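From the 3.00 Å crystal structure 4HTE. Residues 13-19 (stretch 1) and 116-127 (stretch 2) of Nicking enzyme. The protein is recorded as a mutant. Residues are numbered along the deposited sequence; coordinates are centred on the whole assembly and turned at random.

Stretch 1 13-19: KLNAFSY
Stretch 2, residues 116-127: TRTILNDRDVLP

An irregular segment, Lys-13 to Tyr-19, lies against the last turns of a helix already under way at Thr-116, and against the loop that follows it. The two meet by packing rather than pairing: 429 Å² is buried, both sides summed, and no hydrogen bond crosses among the atoms modelled. Two CA pairs set the register, Lys-13 CA with Val-125 CA at 7.2 Å and Ala-16 CA with Leu-120 CA at 4.9 Å, so stretch 1 advances as stretch 2 is read backward.

Lys-13 points its CA-to-CB bond toward the partner, runs along the loop and reaches back to the helix at Ile-119. With chi angles t, t, p, p, the chain extends and then bends, laying methylenes against backbone: CD is 3.4 Å from Val-125 N and CE 3.7 Å from Arg-123 O. NZ ends 3.8 Å from Ile-119 O and 3.9 Å from Leu-126 CD2, close to a carbonyl but in no assigned bond. Leu-126 (m, t) brings its side-chain end inward to meet it.

Leu-14, extended at phi/psi -124/155 and m, t in rotamer, also points toward stretch 2, yet its side chain makes only a loose apolar contact, CB to Leu-120 CD2 at 4.5 Å. The backbones come nearer, with Leu-14 O 3.9 Å from Leu-120 O.

Asn-15 (-125/171, chi1 p) turns its side chain away and contributes backbone instead. Its O lies 3.2 Å from Leu-120 CD1 and accepts from Ser-18 N at 2.9 Å, closing a type I turn whose middle residues, Ala-16 and Phe-17, sit at -50/-33 and -96/14.

Ala-16 makes the closest CA approach, to Leu-120. Its CA-to-CB bond points sideways, and CB lies beside the side-chain amide of Asn-121. Its O lies 3.4 Å from Leu-120 CD1 and 3.8 Å from Arg-117 NH1, approaching that guanidinium obliquely. Arg-117 starts away from stretch 1, but chi1 to chi3 all m bring its end back. Leu-120, at -75/-42 with chi1 -56° and chi2 -150°, is buried and gives 98 Å² to the contact, with CD1 against the carbonyls of the turn and CD2 on the side of Leu-14.

Phe-17 points away and makes no contact. Ser-18 (-66/142, chi1 m) returns toward the helix, CB 4.5 Å from Leu-120 CD1, while its OG stays within the turn, 2.8 Å from Asn-15 O. Tyr-19, at 65/16 with chi1 m, ends the segment without direct contact. The rule is economical: a turn sets two carbonyls against a helix leucine, with its alanine CB beside Asn-121, and a long lysine spans the loop beyond and the helix at Ile-119.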

ATOM      1  N   LYS A  13     -24.465  -0.292 -26.540  1.00 83.44           N
ATOM      2  CA  LYS A  13     -23.012  -0.182 -26.605  1.00 80.69           C
ATOM      3  C   LYS A  13     -22.375  -1.578 -26.515  1.00 77.96           C
ATOM      4  O   LYS A  13     -22.721  -2.462 -27.298  1.00 75.28           O
ATOM      5  CB  LYS A  13     -22.510   0.750 -25.499  1.00 82.24           C
ATOM      6  CG  LYS A  13     -21.120   1.320 -25.742  1.00 83.38           C
ATOM      7  CD  LYS A  13     -20.671   2.217 -24.599  1.00 82.04           C
ATOM      8  CE  LYS A  13     -20.419   1.439 -23.313  1.00 78.74           C
ATOM      9  NZ  LYS A  13     -19.227   0.551 -23.406  1.00 66.64           N
ATOM     10  N   LEU A  14     -21.460  -1.783 -25.570  1.00 80.03           N
ATOM     11  CA  LEU A  14     -20.770  -3.065 -25.437  1.00 78.03           C
ATOM     12  C   LEU A  14     -20.937  -3.654 -24.043  1.00 75.30           C
ATOM     13  O   LEU A  14     -21.154  -2.927 -23.075  1.00 73.65           O
ATOM     14  CB  LEU A  14     -19.282  -2.895 -25.733  1.00 75.70           C
ATOM     15  CG  LEU A  14     -18.923  -2.539 -27.174  1.00 78.55           C
ATOM     16  CD1 LEU A  14     -17.442  -2.216 -27.291  1.00 69.87           C
ATOM     17  CD2 LEU A  14     -19.306  -3.675 -28.112  1.00 84.12           C
ATOM     18  N   ASN A  15     -20.826  -4.977 -23.951  1.00 74.73           N
ATOM     19  CA  ASN A  15     -20.911  -5.672 -22.672  1.00 75.06           C
ATOM     20  C   ASN A  15     -19.675  -6.537 -22.423  1.00 76.97           C
ATOM     21  O   ASN A  15     -18.851  -6.731 -23.314  1.00 79.14           O
ATOM     22  CB  ASN A  15     -22.185  -6.521 -22.602  1.00 73.05           C
ATOM     23  CG  ASN A  15     -22.088  -7.798 -23.418  1.00 76.39           C
ATOM     24  OD1 ASN A  15     -21.345  -7.874 -24.397  1.00 79.94           O
ATOM     25  ND2 ASN A  15     -22.849  -8.810 -23.017  1.00 74.31           N
ATOM     26  N   ALA A  16     -19.563  -7.059 -21.206  1.00 73.02           N
ATOM     27  CA  ALA A  16     -18.371  -7.780 -20.762  1.00 61.05           C
ATOM     28  C   ALA A  16     -17.901  -8.875 -21.722  1.00 62.73           C
ATOM     29  O   ALA A  16     -16.702  -9.124 -21.833  1.00 60.06           O
ATOM     30  CB  ALA A  16     -18.617  -8.373 -19.387  1.00 57.91           C
ATOM     31  N   PHE A  17     -18.835  -9.526 -22.409  1.00 72.40           N
ATOM     32  CA  PHE A  17     -18.501 -10.670 -23.258  1.00 77.79           C
ATOM     33  C   PHE A  17     -18.311 -10.295 -24.726  1.00 79.90           C
ATOM     34  O   PHE A  17     -18.275 -11.165 -25.598  1.00 79.80           O
ATOM     35  CB  PHE A  17     -19.572 -11.757 -23.126  1.00 79.69           C
ATOM     36  CG  PHE A  17     -19.510 -12.509 -21.829  1.00 81.34           C
ATOM     37  CD1 PHE A  17     -19.751 -11.864 -20.627  1.00 82.24           C
ATOM     38  CD2 PHE A  17     -19.208 -13.860 -21.809  1.00 82.17           C
ATOM     39  CE1 PHE A  17     -19.691 -12.551 -19.430  1.00 81.33           C
ATOM     40  CE2 PHE A  17     -19.147 -14.554 -20.614  1.00 82.82           C
ATOM     41  CZ  PHE A  17     -19.389 -13.897 -19.423  1.00 80.90           C
ATOM     42  N   SER A  18     -18.182  -9.000 -24.997  1.00 77.19           N
ATOM     43  CA  SER A  18     -17.929  -8.530 -26.352  1.00 77.33           C
ATOM     44  C   SER A  18     -16.551  -8.987 -26.816  1.00 76.34           C
ATOM     45  O   SER A  18     -15.602  -9.011 -26.033  1.00 79.03           O
ATOM     46  CB  SER A  18     -18.022  -7.004 -26.412  1.00 77.99           C
ATOM     47  OG  SER A  18     -19.334  -6.558 -26.116  1.00 76.97           O
ATOM     48  N   TYR A  19     -16.448  -9.349 -28.091  1.00 79.19           N
ATOM     49  CA  TYR A  19     -15.178  -9.765 -28.681  1.00 79.33           C
ATOM     50  C   TYR A  19     -14.652 -11.067 -28.074  1.00 78.20           C
ATOM     51  O   TYR A  19     -13.478 -11.401 -28.243  1.00 81.25           O
ATOM     52  CB  TYR A  19     -14.117  -8.677 -28.500  1.00 78.44           C
ATOM     53  CG  TYR A  19     -14.562  -7.290 -28.897  1.00 80.17           C
ATOM     54  CD1 TYR A  19     -14.796  -6.970 -30.225  1.00 83.85           C
ATOM     55  CD2 TYR A  19     -14.730  -6.297 -27.943  1.00 79.05           C
ATOM     56  CE1 TYR A  19     -15.198  -5.702 -30.592  1.00 85.18           C
ATOM     57  CE2 TYR A  19     -15.130  -5.025 -28.301  1.00 78.52           C
ATOM     58  CZ  TYR A  19     -15.362  -4.732 -29.627  1.00 81.30           C
ATOM     59  OH  TYR A  19     -15.762  -3.465 -29.987  1.00 82.09           O
ATOM     60  N   THR A 116      -9.591  -2.536 -20.860  1.00 63.54           N
ATOM     61  CA  THR A 116     -10.616  -3.245 -21.612  1.00 63.99           C
ATOM     62  C   THR A 116     -11.750  -3.686 -20.698  1.00 65.28           C
ATOM     63  O   THR A 116     -12.921  -3.452 -20.988  1.00 67.04           O
ATOM     64  CB  THR A 116     -10.034  -4.493 -22.303  1.00 66.53           C
ATOM     65  OG1 THR A 116      -9.147  -4.091 -23.354  1.00 72.87           O
ATOM     66  CG2 THR A 116     -11.147  -5.359 -22.887  1.00 62.93           C
ATOM     67  N   ARG A 117     -11.390  -4.320 -19.588  1.00 62.13           N
ATOM     68  CA  ARG A 117     -12.367  -4.897 -18.676  1.00 59.07           C
ATOM     69  C   ARG A 117     -13.173  -3.838 -17.932  1.00 59.09           C
ATOM     70  O   ARG A 117     -14.341  -4.049 -17.611  1.00 56.82           O
ATOM     71  CB  ARG A 117     -11.655  -5.800 -17.675  1.00 61.00           C
ATOM     72  CG  ARG A 117     -11.023  -7.025 -18.310  1.00 64.23           C
ATOM     73  CD  ARG A 117     -12.083  -8.004 -18.782  1.00 62.19           C
ATOM     74  NE  ARG A 117     -12.872  -8.511 -17.666  1.00 62.93           N
ATOM     75  CZ  ARG A 117     -13.899  -9.345 -17.784  1.00 65.58           C
ATOM     76  NH1 ARG A 117     -14.285  -9.777 -18.977  1.00 60.93           N
ATOM     77  NH2 ARG A 117     -14.545  -9.748 -16.700  1.00 71.88           N
ATOM     78  N   THR A 118     -12.545  -2.702 -17.658  1.00 61.81           N
ATOM     79  CA  THR A 118     -13.204  -1.637 -16.916  1.00 63.63           C
ATOM     80  C   THR A 118     -14.239  -0.936 -17.789  1.00 68.20           C
ATOM     81  O   THR A 118     -15.326  -0.598 -17.324  1.00 69.47           O
ATOM     82  CB  THR A 118     -12.189  -0.604 -16.398  1.00 64.60           C
ATOM     83  OG1 THR A 118     -10.859  -1.097 -16.597  1.00 64.88           O
ATOM     84  CG2 THR A 118     -12.406  -0.337 -14.915  1.00 67.22           C
ATOM     85  N   ILE A 119     -13.899  -0.727 -19.058  1.00 70.06           N
ATOM     86  CA  ILE A 119     -14.804  -0.062 -19.991  1.00 70.45           C
ATOM     87  C   ILE A 119     -16.091  -0.858 -20.188  1.00 69.94           C
ATOM     88  O   ILE A 119     -17.165  -0.280 -20.353  1.00 75.03           O
ATOM     89  CB  ILE A 119     -14.150   0.136 -21.369  1.00 71.21           C
ATOM     90  CG1 ILE A 119     -12.963   1.096 -21.271  1.00 70.23           C
ATOM     91  CG2 ILE A 119     -15.171   0.664 -22.364  1.00 73.52           C
ATOM     92  CD1 ILE A 119     -13.336   2.562 -21.373  1.00 69.72           C
ATOM     93  N   LEU A 120     -15.981  -2.182 -20.175  1.00 61.90           N
ATOM     94  CA  LEU A 120     -17.121  -3.040 -20.478  1.00 63.40           C
ATOM     95  C   LEU A 120     -18.136  -3.117 -19.341  1.00 70.00           C
ATOM     96  O   LEU A 120     -19.345  -3.087 -19.583  1.00 74.00           O
ATOM     97  CB  LEU A 120     -16.652  -4.452 -20.828  1.00 62.77           C
ATOM     98  CG  LEU A 120     -15.654  -4.576 -21.978  1.00 68.16           C
ATOM     99  CD1 LEU A 120     -15.826  -5.906 -22.687  1.00 68.19           C
ATOM    100  CD2 LEU A 120     -15.786  -3.425 -22.963  1.00 72.61           C
ATOM    101  N   ASN A 121     -17.652  -3.226 -18.107  1.00 67.50           N
ATOM    102  CA  ASN A 121     -18.540  -3.428 -16.964  1.00 63.09           C
ATOM    103  C   ASN A 121     -18.696  -2.198 -16.074  1.00 65.41           C
ATOM    104  O   ASN A 121     -19.601  -2.149 -15.243  1.00 70.32           O
ATOM    105  CB  ASN A 121     -18.048  -4.593 -16.102  1.00 63.17           C
ATOM    106  CG  ASN A 121     -17.623  -5.793 -16.923  1.00 68.52           C
ATOM    107  OD1 ASN A 121     -17.025  -5.651 -17.989  1.00 71.42           O
ATOM    108  ND2 ASN A 121     -17.933  -6.987 -16.429  1.00 66.14           N
ATOM    109  N   ASP A 122     -17.821  -1.211 -16.239  1.00 67.04           N
ATOM    110  CA  ASP A 122     -17.794  -0.078 -15.317  1.00 71.08           C
ATOM    111  C   ASP A 122     -17.781   1.281 -16.018  1.00 71.78           C
ATOM    112  O   ASP A 122     -17.410   2.285 -15.411  1.00 72.02           O
ATOM    113  CB  ASP A 122     -16.573  -0.196 -14.396  1.00 73.76           C
ATOM    114  CG  ASP A 122     -16.701   0.642 -13.138  1.00 71.77           C
ATOM    115  OD1 ASP A 122     -17.846   0.939 -12.731  1.00 71.38           O
ATOM    116  OD2 ASP A 122     -15.655   0.997 -12.553  1.00 67.68           O
ATOM    117  N   ARG A 123     -18.190   1.324 -17.282  1.00 73.90           N
ATOM    118  CA  ARG A 123     -18.226   2.586 -18.019  1.00 74.80           C
ATOM    119  C   ARG A 123     -19.422   2.690 -18.960  1.00 78.36           C
ATOM    120  O   ARG A 123     -19.747   1.743 -19.678  1.00 76.21           O
ATOM    121  CB  ARG A 123     -16.940   2.767 -18.829  1.00 74.52           C
ATOM    122  CG  ARG A 123     -15.685   2.963 -17.993  1.00 73.86           C
ATOM    123  CD  ARG A 123     -15.602   4.367 -17.418  1.00 72.58           C
ATOM    124  NE  ARG A 123     -14.390   4.546 -16.621  1.00 73.62           N
ATOM    125  CZ  ARG A 123     -14.261   4.180 -15.348  1.00 74.03           C
ATOM    126  NH1 ARG A 123     -15.272   3.609 -14.708  1.00 76.04           N
ATOM    127  NH2 ARG A 123     -13.117   4.383 -14.711  1.00 71.00           N
ATOM    128  N   ASP A 124     -20.075   3.846 -18.941  1.00 85.39           N
ATOM    129  CA  ASP A 124     -21.039   4.199 -19.974  1.00 92.63           C
ATOM    130  C   ASP A 124     -20.286   5.002 -21.031  1.00 96.78           C
ATOM    131  O   ASP A 124     -19.473   5.862 -20.694  1.00 98.79           O
ATOM    132  CB  ASP A 124     -22.192   5.017 -19.386  1.00 94.48           C
ATOM    133  CG  ASP A 124     -23.000   4.235 -18.366  1.00 92.93           C
ATOM    134  OD1 ASP A 124     -23.302   3.051 -18.628  1.00 91.78           O
ATOM    135  OD2 ASP A 124     -23.328   4.804 -17.301  1.00 91.66           O
ATOM    136  N   VAL A 125     -20.536   4.712 -22.303  1.00 98.20           N
ATOM    137  CA  VAL A 125     -19.784   5.347 -23.380  1.00 98.72           C
ATOM    138  C   VAL A 125     -18.338   4.858 -23.345  1.00 95.70           C
ATOM    139  O   VAL A 125     -18.038   3.842 -22.715  1.00 96.14           O
ATOM    140  CB  VAL A 125     -19.805   6.881 -23.258  1.00 97.07           C
ATOM    141  N   LEU A 126     -17.446   5.580 -24.015  1.00 90.37           N
ATOM    142  CA  LEU A 126     -16.036   5.205 -24.061  1.00 84.13           C
ATOM    143  C   LEU A 126     -15.159   6.357 -23.580  1.00 84.04           C
ATOM    144  O   LEU A 126     -15.413   7.517 -23.901  1.00 86.12           O
ATOM    145  CB  LEU A 126     -15.641   4.795 -25.480  1.00 81.81           C
ATOM    146  CG  LEU A 126     -16.453   3.657 -26.099  1.00 83.65           C
ATOM    147  CD1 LEU A 126     -15.999   3.402 -27.526  1.00 85.97           C
ATOM    148  CD2 LEU A 126     -16.331   2.389 -25.269  1.00 81.96           C
ATOM    149  N   PRO A 127     -14.131   6.024 -22.806  1.00 80.61           N
ATOM    150  CA  PRO A 127     -13.244   7.025 -22.223  1.00 79.02           C
ATOM    151  C   PRO A 127     -12.895   8.131 -23.224  1.00 85.42           C
ATOM    152  O   PRO A 127     -13.383   9.254 -23.104  1.00 84.40           O
ATOM    153  CB  PRO A 127     -11.992   6.218 -21.869  1.00 20.00           C
TER